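PDB 1RC6: (S)-ureidoglycine aminohydrolase from Escherichia coli, which catalyses the manganese-dependent hydrolysis of (S)-ureidoglycine to (S)-ureidoglycolate and ammonia in the anaerobic use of allantoin as a nitrogen source. Local coordinates for residues 14-18 with 221-226; 58-64 with 128-134; 77-83 with 112-117; 209-213 with 246-250. All coordinates share one frame; numbering follows the deposited sequence.

Interaction 1. Residues 14-18 with 221-226; sequences LLANR and PVKKGD
R18 leaves its backbone with CG anti to the carbonyl carbon and beside the backbone N (chi1 -72°), and its chain then bends at chi3 (-69°), which carries the guanidinium past P221 to the carboxylate of D226. The resulting salt bridge is skewed: the guanidinium and carboxylate planes lie 37° apart, and NH1 carries the main bond, 2.8 Å from D226 OD1. NH2 adds two weak bonds, one to each carboxylate oxygen. OD1 is gripped a second time by the backbone N of K223 at 3.0 Å; this donor and NH1 of R18 come from opposite faces of the carboxylate, each well out of its plane. At the near end of the guanidinium, R18 NE uses an in-plane lone pair of L15 O, 2.8 Å away, so both ends of the group are tied and its rotation is fixed. An alanine here is likely to leave the D226 carboxylate without its ionic mate, with K223 N still bound to OD1, and the L15 carbonyl without this donor. Apolar contacts flank this polar centre. L15 CD2 rests 3.6 Å from CG of P221, which also lies 3.7 Å from CD of R18, while the aliphatic chain of K223 passes the guanidinium with CE 3.5 Å from R18 NH2. D226 closes a type II turn that starts at K223 and has G225 at its third position, where phi is positive. The arrangement is a loop clasped to the beta turn linking strands 219-223 and 227-230 of the C-terminal cupin barrel.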
# COMPACT_ATOMS: atom_id res chain seq x y z
N LEU A 14 15.92 -5.69 20.24
CA LEU A 14 15.29 -4.56 20.90
C LEU A 14 13.97 -4.24 20.21
O LEU A 14 12.93 -4.08 20.85
CB LEU A 14 16.21 -3.33 20.84
CG LEU A 14 17.37 -3.18 21.84
CD1 LEU A 14 18.21 -4.45 21.90
CD2 LEU A 14 18.23 -2.00 21.41
N LEU A 15 14.03 -4.17 18.88
CA LEU A 15 12.86 -3.87 18.08
C LEU A 15 11.92 -5.06 17.87
O LEU A 15 10.93 -4.95 17.15
CB LEU A 15 13.31 -3.30 16.73
CG LEU A 15 14.19 -2.05 16.87
CD1 LEU A 15 14.63 -1.55 15.50
CD2 LEU A 15 13.42 -0.98 17.62
N ALA A 16 12.21 -6.18 18.53
CA ALA A 16 11.38 -7.38 18.41
C ALA A 16 10.07 -7.22 19.19
O ALA A 16 10.07 -6.75 20.33
CB ALA A 16 12.14 -8.60 18.92
N ASN A 17 8.96 -7.62 18.57
CA ASN A 17 7.63 -7.55 19.18
C ASN A 17 7.08 -6.13 19.31
O ASN A 17 7.06 -5.57 20.40
CB ASN A 17 7.63 -8.19 20.57
CG ASN A 17 8.18 -9.60 20.56
OD1 ASN A 17 7.77 -10.44 19.76
ND2 ASN A 17 9.12 -9.86 21.47
N ARG A 18 6.64 -5.55 18.20
CA ARG A 18 6.08 -4.20 18.24
C ARG A 18 4.63 -4.19 17.74
O ARG A 18 3.92 -3.19 17.88
CB ARG A 18 6.96 -3.25 17.42
CG ARG A 18 8.28 -2.95 18.10
CD ARG A 18 9.17 -2.04 17.27
NE ARG A 18 9.68 -2.70 16.07
CZ ARG A 18 9.19 -2.53 14.85
NH1 ARG A 18 8.17 -1.70 14.65
NH2 ARG A 18 9.71 -3.18 13.82
N PRO A 221 9.13 2.87 17.31
CA PRO A 221 10.10 2.85 16.21
C PRO A 221 9.46 2.11 15.04
O PRO A 221 8.82 1.07 15.21
CB PRO A 221 11.30 2.13 16.82
CG PRO A 221 10.70 1.30 17.93
CD PRO A 221 9.64 2.20 18.51
N VAL A 222 9.62 2.66 13.85
CA VAL A 222 9.06 2.07 12.66
C VAL A 222 10.19 1.82 11.68
O VAL A 222 11.18 2.55 11.68
CB VAL A 222 8.03 3.02 12.05
CG1 VAL A 222 7.63 2.55 10.69
CG2 VAL A 222 6.82 3.09 12.95
N LYS A 223 10.05 0.81 10.84
CA LYS A 223 11.12 0.54 9.89
C LYS A 223 10.67 -0.22 8.66
O LYS A 223 9.57 -0.75 8.60
CB LYS A 223 12.24 -0.23 10.58
CG LYS A 223 11.87 -1.65 10.97
CD LYS A 223 12.89 -2.22 11.96
CE LYS A 223 12.73 -3.72 12.14
NZ LYS A 223 13.12 -4.45 10.90
N LYS A 224 11.56 -0.25 7.68
CA LYS A 224 11.31 -0.93 6.42
C LYS A 224 10.67 -2.28 6.70
O LYS A 224 11.16 -3.04 7.53
CB LYS A 224 12.63 -1.11 5.69
CG LYS A 224 12.60 -1.96 4.45
CD LYS A 224 13.84 -1.66 3.61
CE LYS A 224 14.03 -2.66 2.49
NZ LYS A 224 14.38 -4.02 3.02
N GLY A 225 9.56 -2.56 6.03
CA GLY A 225 8.86 -3.82 6.22
C GLY A 225 7.64 -3.73 7.13
O GLY A 225 6.77 -4.59 7.10
N ASP A 226 7.58 -2.69 7.95
CA ASP A 226 6.45 -2.50 8.85
C ASP A 226 5.23 -1.99 8.11
O ASP A 226 5.35 -1.36 7.05
CB ASP A 226 6.80 -1.48 9.95
CG ASP A 226 7.75 -2.04 11.00
OD1 ASP A 226 8.12 -1.26 11.91
OD2 ASP A 226 8.12 -3.24 10.92

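Interaction 2. Residues 58-64 with 128-134; sequences SFVDYLV and QIFLYKR
S58 OG is gripped by two groups, R134 NH2 at 3.1 Å and the carboxylate of E201. It sits at one end of an antiparallel ladder, strands 60-67 and 127-135, in the jelly-roll barrel of the N-terminal cupin domain. The hydrogen-bonded pairs V60-K133, Y62-L131 and V64-I129 each exchange two backbone bonds, with Y62 N 2.6 Å from L131 O. R134 also lays one guanidinium face over S58 O, and its NH1 reaches Y132 OH, in the guanidinium plane, at 2.8 Å. A leucine in its place would probably leave S58 OG and Y132 OH without this shared donor and free the tyrosine's hydroxyl end to shift. On the face bearing D61 and F130, the carboxylate of D61 is satisfied by Y227 OH and S51 N. On the other face, the K133 chain runs alongside V60, CE 3.8 Å from V60 CB, and L131 CB lies 3.6 Å from Y62 CD1. F59 holds CG between its backbone N and carbonyl carbon (chi1 56°), which sets the ring against that of Y132; the planes are 26° apart but slid so that the rings overlap little, Y132 CE2 coming over the F59 face 3.3 Å from F59 CD2.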
# COMPACT_ATOMS: atom_id res chain seq x y z
N SER A 58 -11.87 0.16 5.18
CA SER A 58 -12.89 0.05 4.15
C SER A 58 -12.20 -0.40 2.88
O SER A 58 -12.58 -0.04 1.78
CB SER A 58 -13.57 1.41 3.93
OG SER A 58 -12.64 2.37 3.48
N PHE A 59 -11.14 -1.19 3.07
CA PHE A 59 -10.36 -1.74 1.97
C PHE A 59 -9.63 -2.96 2.48
O PHE A 59 -9.68 -3.27 3.67
CB PHE A 59 -9.33 -0.72 1.47
CG PHE A 59 -8.39 -0.22 2.54
CD1 PHE A 59 -8.72 0.89 3.31
CD2 PHE A 59 -7.17 -0.86 2.78
CE1 PHE A 59 -7.85 1.37 4.30
CE2 PHE A 59 -6.30 -0.40 3.77
CZ PHE A 59 -6.64 0.72 4.53
N VAL A 60 -8.97 -3.67 1.58
CA VAL A 60 -8.18 -4.83 1.98
C VAL A 60 -6.88 -4.65 1.24
O VAL A 60 -6.91 -4.41 0.04
CB VAL A 60 -8.77 -6.15 1.51
CG1 VAL A 60 -7.91 -7.29 2.02
CG2 VAL A 60 -10.21 -6.30 1.98
N ASP A 61 -5.76 -4.71 1.94
CA ASP A 61 -4.49 -4.58 1.24
C ASP A 61 -3.59 -5.75 1.57
O ASP A 61 -3.83 -6.47 2.55
CB ASP A 61 -3.82 -3.23 1.52
CG ASP A 61 -3.70 -2.92 2.99
OD1 ASP A 61 -3.30 -1.78 3.30
OD2 ASP A 61 -4.00 -3.81 3.83
N TYR A 62 -2.58 -5.99 0.73
CA TYR A 62 -1.71 -7.14 0.92
C TYR A 62 -0.25 -6.86 0.66
O TYR A 62 0.13 -5.87 0.04
CB TYR A 62 -2.07 -8.28 -0.05
CG TYR A 62 -3.53 -8.51 -0.35
CD1 TYR A 62 -4.33 -7.50 -0.90
CD2 TYR A 62 -4.11 -9.75 -0.11
CE1 TYR A 62 -5.68 -7.74 -1.19
CE2 TYR A 62 -5.45 -10.00 -0.40
CZ TYR A 62 -6.23 -8.99 -0.94
OH TYR A 62 -7.55 -9.25 -1.22
N LEU A 63 0.56 -7.79 1.13
CA LEU A 63 1.99 -7.76 0.92
C LEU A 63 2.22 -9.15 0.33
O LEU A 63 1.83 -10.15 0.93
CB LEU A 63 2.73 -7.59 2.24
CG LEU A 63 4.24 -7.36 2.14
CD1 LEU A 63 4.75 -6.95 3.52
CD2 LEU A 63 4.95 -8.63 1.66
N VAL A 64 2.82 -9.22 -0.85
CA VAL A 64 3.02 -10.51 -1.47
C VAL A 64 4.41 -10.66 -2.06
O VAL A 64 4.82 -9.87 -2.91
CB VAL A 64 1.99 -10.75 -2.60
CG1 VAL A 64 2.08 -12.18 -3.09
CG2 VAL A 64 0.58 -10.43 -2.11
N GLN A 128 8.89 -8.69 -4.86
CA GLN A 128 7.93 -8.36 -3.82
C GLN A 128 6.92 -7.31 -4.25
O GLN A 128 7.27 -6.27 -4.80
CB GLN A 128 8.68 -7.91 -2.57
CG GLN A 128 7.78 -7.45 -1.46
CD GLN A 128 8.51 -7.42 -0.13
OE1 GLN A 128 8.67 -8.45 0.51
NE2 GLN A 128 8.97 -6.23 0.28
N ILE A 129 5.65 -7.58 -3.95
CA ILE A 129 4.56 -6.69 -4.34
C ILE A 129 3.65 -6.21 -3.19
O ILE A 129 3.52 -6.86 -2.15
CB ILE A 129 3.74 -7.41 -5.45
CG1 ILE A 129 3.71 -6.52 -6.68
CG2 ILE A 129 2.37 -7.82 -4.97
CD1 ILE A 129 5.10 -6.37 -7.30
N PHE A 130 3.04 -5.04 -3.39
CA PHE A 130 2.10 -4.47 -2.42
C PHE A 130 0.77 -4.39 -3.15
O PHE A 130 0.68 -3.76 -4.19
CB PHE A 130 2.50 -3.07 -1.99
CG PHE A 130 1.47 -2.38 -1.14
CD1 PHE A 130 1.19 -2.84 0.14
CD2 PHE A 130 0.73 -1.32 -1.65
CE1 PHE A 130 0.19 -2.25 0.90
CE2 PHE A 130 -0.27 -0.72 -0.90
CZ PHE A 130 -0.54 -1.19 0.38
N LEU A 131 -0.27 -5.02 -2.60
CA LEU A 131 -1.58 -5.03 -3.23
C LEU A 131 -2.63 -4.32 -2.43
O LEU A 131 -2.57 -4.29 -1.21
CB LEU A 131 -2.05 -6.46 -3.47
CG LEU A 131 -1.65 -7.07 -4.81
CD1 LEU A 131 -2.20 -8.48 -4.86
CD2 LEU A 131 -2.19 -6.22 -5.97
N TYR A 132 -3.63 -3.78 -3.14
CA TYR A 132 -4.69 -3.03 -2.50
C TYR A 132 -5.97 -3.10 -3.30
O TYR A 132 -5.94 -3.08 -4.53
CB TYR A 132 -4.25 -1.58 -2.35
CG TYR A 132 -5.30 -0.64 -1.79
CD1 TYR A 132 -6.32 -0.15 -2.58
CD2 TYR A 132 -5.23 -0.21 -0.46
CE1 TYR A 132 -7.25 0.76 -2.07
CE2 TYR A 132 -6.16 0.70 0.05
CZ TYR A 132 -7.16 1.18 -0.76
OH TYR A 132 -8.03 2.14 -0.27
N LYS A 133 -7.10 -3.19 -2.61
CA LYS A 133 -8.38 -3.23 -3.30
C LYS A 133 -9.45 -2.63 -2.41
O LYS A 133 -9.35 -2.69 -1.19
CB LYS A 133 -8.77 -4.67 -3.65
CG LYS A 133 -9.15 -5.52 -2.44
CD LYS A 133 -9.78 -6.85 -2.85
CE LYS A 133 -10.12 -7.69 -1.65
NZ LYS A 133 -10.79 -8.97 -2.00
N ARG A 134 -10.46 -2.04 -3.02
CA ARG A 134 -11.58 -1.44 -2.29
C ARG A 134 -12.79 -1.43 -3.21
O ARG A 134 -12.65 -1.63 -4.42
CB ARG A 134 -11.27 -0.01 -1.84
CG ARG A 134 -11.28 1.01 -2.94
CD ARG A 134 -11.00 2.41 -2.43
NE ARG A 134 -12.04 2.90 -1.52
CZ ARG A 134 -11.84 3.08 -0.21
NH1 ARG A 134 -10.66 2.81 0.33
NH2 ARG A 134 -12.84 3.50 0.55

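Interaction 3. Residues 77-83 with 112-117; sequences GGEGIET and PPGSLM
Two type II beta turns pack against each other at one end of the N-terminal cupin barrel, G78-I81 leading into strand 81-89 and P112-S115 following strand 107-111. Their meeting point is G78 O, which closes its own turn by accepting from I81 N at 3.0 Å and takes a weak, long bond from G114 N at 3.4 Å. Next to it, the CA-H of P113 points almost straight at I81 O, with CA and O 3.2 Å apart and 175° at the hydrogen. The P113 ring carries the apolar side of the contact, CB lying 3.9 Å from G80 CA. Glycines hold the third position of both turns, G80 and G114, each with positive phi. Farther along, L116 places CD1 3.3 Å from G78 N, alongside the glycine backbone. Toward the barrel, M117 has CG anti to its backbone N and then bends at chi3 (-58°), bringing CE to 3.3 Å from T83 OG1, the two side chains running antiparallel as they pass. E82, by contrast, sends its carboxylate outside the pair, to Y110 OH. P112 and G114 match the PxG of the second conserved cupin sequence motif. By the spacing of the two cupin motifs, T83 and M117 probably correspond to H202 and Q236, predicted manganese ligands of the second domain, so this pair appears to mark a cupin metal site in which at least these two positions lack those ligands.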
# COMPACT_ATOMS: atom_id res chain seq x y z
N GLY A 77 -8.78 -8.41 -9.59
CA GLY A 77 -9.96 -7.60 -9.33
C GLY A 77 -11.31 -8.21 -8.90
O GLY A 77 -11.38 -9.08 -8.04
N GLY A 78 -12.38 -7.71 -9.51
CA GLY A 78 -13.73 -8.18 -9.20
C GLY A 78 -14.72 -7.09 -9.57
O GLY A 78 -14.34 -5.93 -9.72
N GLU A 79 -16.00 -7.44 -9.73
CA GLU A 79 -17.01 -6.45 -10.10
C GLU A 79 -17.17 -5.34 -9.08
O GLU A 79 -17.30 -5.59 -7.88
CB GLU A 79 -18.37 -7.13 -10.33
CG GLU A 79 -18.48 -7.87 -11.66
CD GLU A 79 -18.21 -6.95 -12.85
OE1 GLU A 79 -18.97 -5.96 -13.01
OE2 GLU A 79 -17.26 -7.21 -13.62
N GLY A 80 -17.16 -4.10 -9.56
CA GLY A 80 -17.30 -2.95 -8.67
C GLY A 80 -16.11 -2.78 -7.74
O GLY A 80 -16.16 -2.00 -6.79
N ILE A 81 -15.03 -3.50 -8.02
CA ILE A 81 -13.84 -3.46 -7.20
C ILE A 81 -12.66 -2.86 -7.94
O ILE A 81 -12.34 -3.32 -9.04
CB ILE A 81 -13.47 -4.88 -6.74
CG1 ILE A 81 -14.51 -5.36 -5.72
CG2 ILE A 81 -12.06 -4.92 -6.18
CD1 ILE A 81 -14.32 -6.77 -5.29
N GLU A 82 -12.04 -1.83 -7.37
CA GLU A 82 -10.87 -1.21 -8.00
C GLU A 82 -9.61 -1.74 -7.28
O GLU A 82 -9.66 -2.06 -6.09
CB GLU A 82 -10.94 0.32 -7.91
CG GLU A 82 -10.99 0.89 -6.51
CD GLU A 82 -11.27 2.39 -6.48
OE1 GLU A 82 -10.78 3.13 -7.38
OE2 GLU A 82 -11.96 2.85 -5.55
N THR A 83 -8.50 -1.86 -8.00
CA THR A 83 -7.28 -2.39 -7.40
C THR A 83 -6.07 -1.57 -7.72
O THR A 83 -6.08 -0.75 -8.62
CB THR A 83 -7.00 -3.82 -7.87
OG1 THR A 83 -6.77 -3.81 -9.28
CG2 THR A 83 -8.18 -4.72 -7.56
N PRO A 112 -9.39 0.26 -12.85
CA PRO A 112 -10.73 0.71 -12.46
C PRO A 112 -11.56 -0.52 -12.18
O PRO A 112 -11.13 -1.63 -12.46
CB PRO A 112 -11.21 1.46 -13.70
CG PRO A 112 -10.54 0.71 -14.82
CD PRO A 112 -9.13 0.55 -14.27
N PRO A 113 -12.76 -0.34 -11.63
CA PRO A 113 -13.67 -1.44 -11.31
C PRO A 113 -13.91 -2.36 -12.49
O PRO A 113 -14.07 -1.90 -13.61
CB PRO A 113 -14.95 -0.73 -10.91
CG PRO A 113 -14.46 0.55 -10.37
CD PRO A 113 -13.39 0.96 -11.33
N GLY A 114 -13.91 -3.66 -12.23
CA GLY A 114 -14.16 -4.63 -13.28
C GLY A 114 -12.96 -5.15 -14.04
O GLY A 114 -12.92 -6.34 -14.39
N SER A 115 -11.98 -4.29 -14.31
CA SER A 115 -10.80 -4.71 -15.04
C SER A 115 -9.87 -5.59 -14.23
O SER A 115 -8.92 -5.10 -13.64
CB SER A 115 -10.04 -3.51 -15.57
OG SER A 115 -10.81 -2.81 -16.52
N LEU A 116 -10.15 -6.89 -14.21
CA LEU A 116 -9.31 -7.85 -13.52
C LEU A 116 -7.85 -7.64 -13.87
O LEU A 116 -7.51 -7.24 -14.99
CB LEU A 116 -9.71 -9.26 -13.92
CG LEU A 116 -10.71 -9.96 -13.00
CD1 LEU A 116 -11.75 -8.97 -12.50
CD2 LEU A 116 -11.33 -11.13 -13.75
N MET A 117 -6.99 -7.91 -12.90
CA MET A 117 -5.55 -7.75 -13.08
C MET A 117 -4.86 -9.09 -12.86
O MET A 117 -5.30 -9.89 -12.03
CB MET A 117 -5.05 -6.73 -12.05
CG MET A 117 -3.56 -6.77 -11.78
SD MET A 117 -3.09 -5.91 -10.24
CE MET A 117 -3.74 -4.22 -10.53

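Interaction 4. Residues 209-213 with 246-250; sequences GQGVY and AFSYI
Aromatic contacts dominate where Y213 meets F247 and Y249 across the barrel. Y213 turns its edge to the face of Y249 in an offset edge-to-face pair, the ring planes at 77° and the centroids 5.7 Å apart. The two side chains point at each other, each reaching in from its own sheet. F247 meets Y213 quite differently, the two crossing at about a right angle and touching rim against rim, with F247 CZ 4.2 Å from Y213 CE1.

A CH-pi contact anchors F247 to the backbone of the other strand. With CG anti to the backbone N (chi1 -177°), the ring lies under G211, whose CA stands 3.9 Å from the ring centroid and only 11° off its normal. Because G211 carries no side chain, the backbone there can come down onto the ring face; a CB would point toward the ring. The same ring brings F247 CD1 to 3.6 Å from Q210 C.

Backbone contacts finish the account at the start of both strands. G209 lies over the start of the second strand, its CA 4.1 Å from F247 CA, and makes a CA-H...O contact of 3.6 Å to A246 O, an oxygen that S208 OG also engages.

No ladder joins the segments: strand 210-214 belongs to the smaller sheet of the C-terminal domain and strand 247-254 to the larger. The contact is thus sheet-to-sheet packing inside a cupin barrel, beside the pocket where Y249 probably binds substrate and Q236, next to Y213, probably binds both substrate and manganese.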
# COMPACT_ATOMS: atom_id res chain seq x y z
N GLY A 209 14.30 2.83 4.91
CA GLY A 209 14.78 3.66 5.99
C GLY A 209 14.28 3.21 7.34
O GLY A 209 13.93 2.06 7.54
N GLN A 210 14.26 4.15 8.26
CA GLN A 210 13.84 3.88 9.62
C GLN A 210 13.43 5.21 10.22
O GLN A 210 14.07 6.23 9.98
CB GLN A 210 15.01 3.28 10.39
CG GLN A 210 14.83 3.29 11.89
CD GLN A 210 16.03 2.70 12.60
OE1 GLN A 210 17.17 3.11 12.36
NE2 GLN A 210 15.79 1.74 13.49
N GLY A 211 12.37 5.20 11.00
CA GLY A 211 11.93 6.43 11.61
C GLY A 211 11.15 6.14 12.87
O GLY A 211 11.17 5.02 13.36
N VAL A 212 10.48 7.16 13.39
CA VAL A 212 9.69 6.99 14.59
C VAL A 212 8.32 7.62 14.36
O VAL A 212 8.21 8.76 13.90
CB VAL A 212 10.37 7.64 15.81
CG1 VAL A 212 9.49 7.48 17.04
CG2 VAL A 212 11.72 6.98 16.04
N TYR A 213 7.29 6.86 14.67
CA TYR A 213 5.92 7.31 14.50
C TYR A 213 5.28 7.59 15.84
O TYR A 213 5.71 7.06 16.86
CB TYR A 213 5.10 6.23 13.78
CG TYR A 213 4.59 6.64 12.42
CD1 TYR A 213 5.48 6.96 11.39
CD2 TYR A 213 3.23 6.70 12.16
CE1 TYR A 213 5.02 7.32 10.13
CE2 TYR A 213 2.75 7.06 10.90
CZ TYR A 213 3.65 7.37 9.89
OH TYR A 213 3.17 7.74 8.66
N ALA A 246 17.10 6.70 3.61
CA ALA A 246 15.98 7.62 3.45
C ALA A 246 14.65 6.99 3.88
O ALA A 246 14.21 5.98 3.32
CB ALA A 246 15.89 8.08 1.99
N PHE A 247 14.01 7.60 4.88
CA PHE A 247 12.74 7.12 5.43
C PHE A 247 11.55 7.36 4.48
O PHE A 247 11.06 8.48 4.37
CB PHE A 247 12.49 7.80 6.78
CG PHE A 247 11.25 7.35 7.49
CD1 PHE A 247 11.01 5.99 7.72
CD2 PHE A 247 10.32 8.28 7.94
CE1 PHE A 247 9.86 5.57 8.41
CE2 PHE A 247 9.16 7.86 8.62
CZ PHE A 247 8.93 6.51 8.86
N SER A 248 11.10 6.32 3.79
CA SER A 248 9.97 6.47 2.88
C SER A 248 8.93 5.36 3.00
O SER A 248 9.26 4.19 3.17
CB SER A 248 10.45 6.52 1.42
OG SER A 248 10.83 5.24 0.96
N TYR A 249 7.66 5.75 2.89
CA TYR A 249 6.57 4.79 2.95
C TYR A 249 5.44 5.12 1.98
O TYR A 249 5.20 6.28 1.66
CB TYR A 249 6.02 4.69 4.37
CG TYR A 249 5.38 5.95 4.90
CD1 TYR A 249 6.14 6.91 5.58
CD2 TYR A 249 4.01 6.16 4.78
CE1 TYR A 249 5.53 8.06 6.13
CE2 TYR A 249 3.40 7.30 5.32
CZ TYR A 249 4.16 8.24 5.99
OH TYR A 249 3.54 9.35 6.52
N ILE A 250 4.75 4.08 1.53
CA ILE A 250 3.64 4.24 0.60
C ILE A 250 2.36 4.10 1.40
O ILE A 250 2.31 3.34 2.36
CB ILE A 250 3.70 3.16 -0.50
CG1 ILE A 250 2.58 3.39 -1.51
CG2 ILE A 250 3.63 1.77 0.13
CD1 ILE A 250 2.74 2.57 -2.76

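How the interactions relate
The four contacts divide between the two cupin domains of a bicupin chain. Interactions 2 and 3 belong to the N-terminal barrel, their centres about 13 Å apart, and share one sheet in which strands 127-135 and 81-89 are neighbours. The centres of interactions 1 and 4 are about 11 Å apart; both involve the C-terminal barrel, to which interaction 1 fastens the N-terminal loop 14-18, and they meet through adjacent strands 210-214 and 219-223. Interactions 1 and 3 lie on opposite sides of the chain's centre, their centres about 33 Å apart. The predicted manganese and substrate residues belong to the C-terminal barrel, beside interaction 4, and the chain's N-terminal end returns to that barrel.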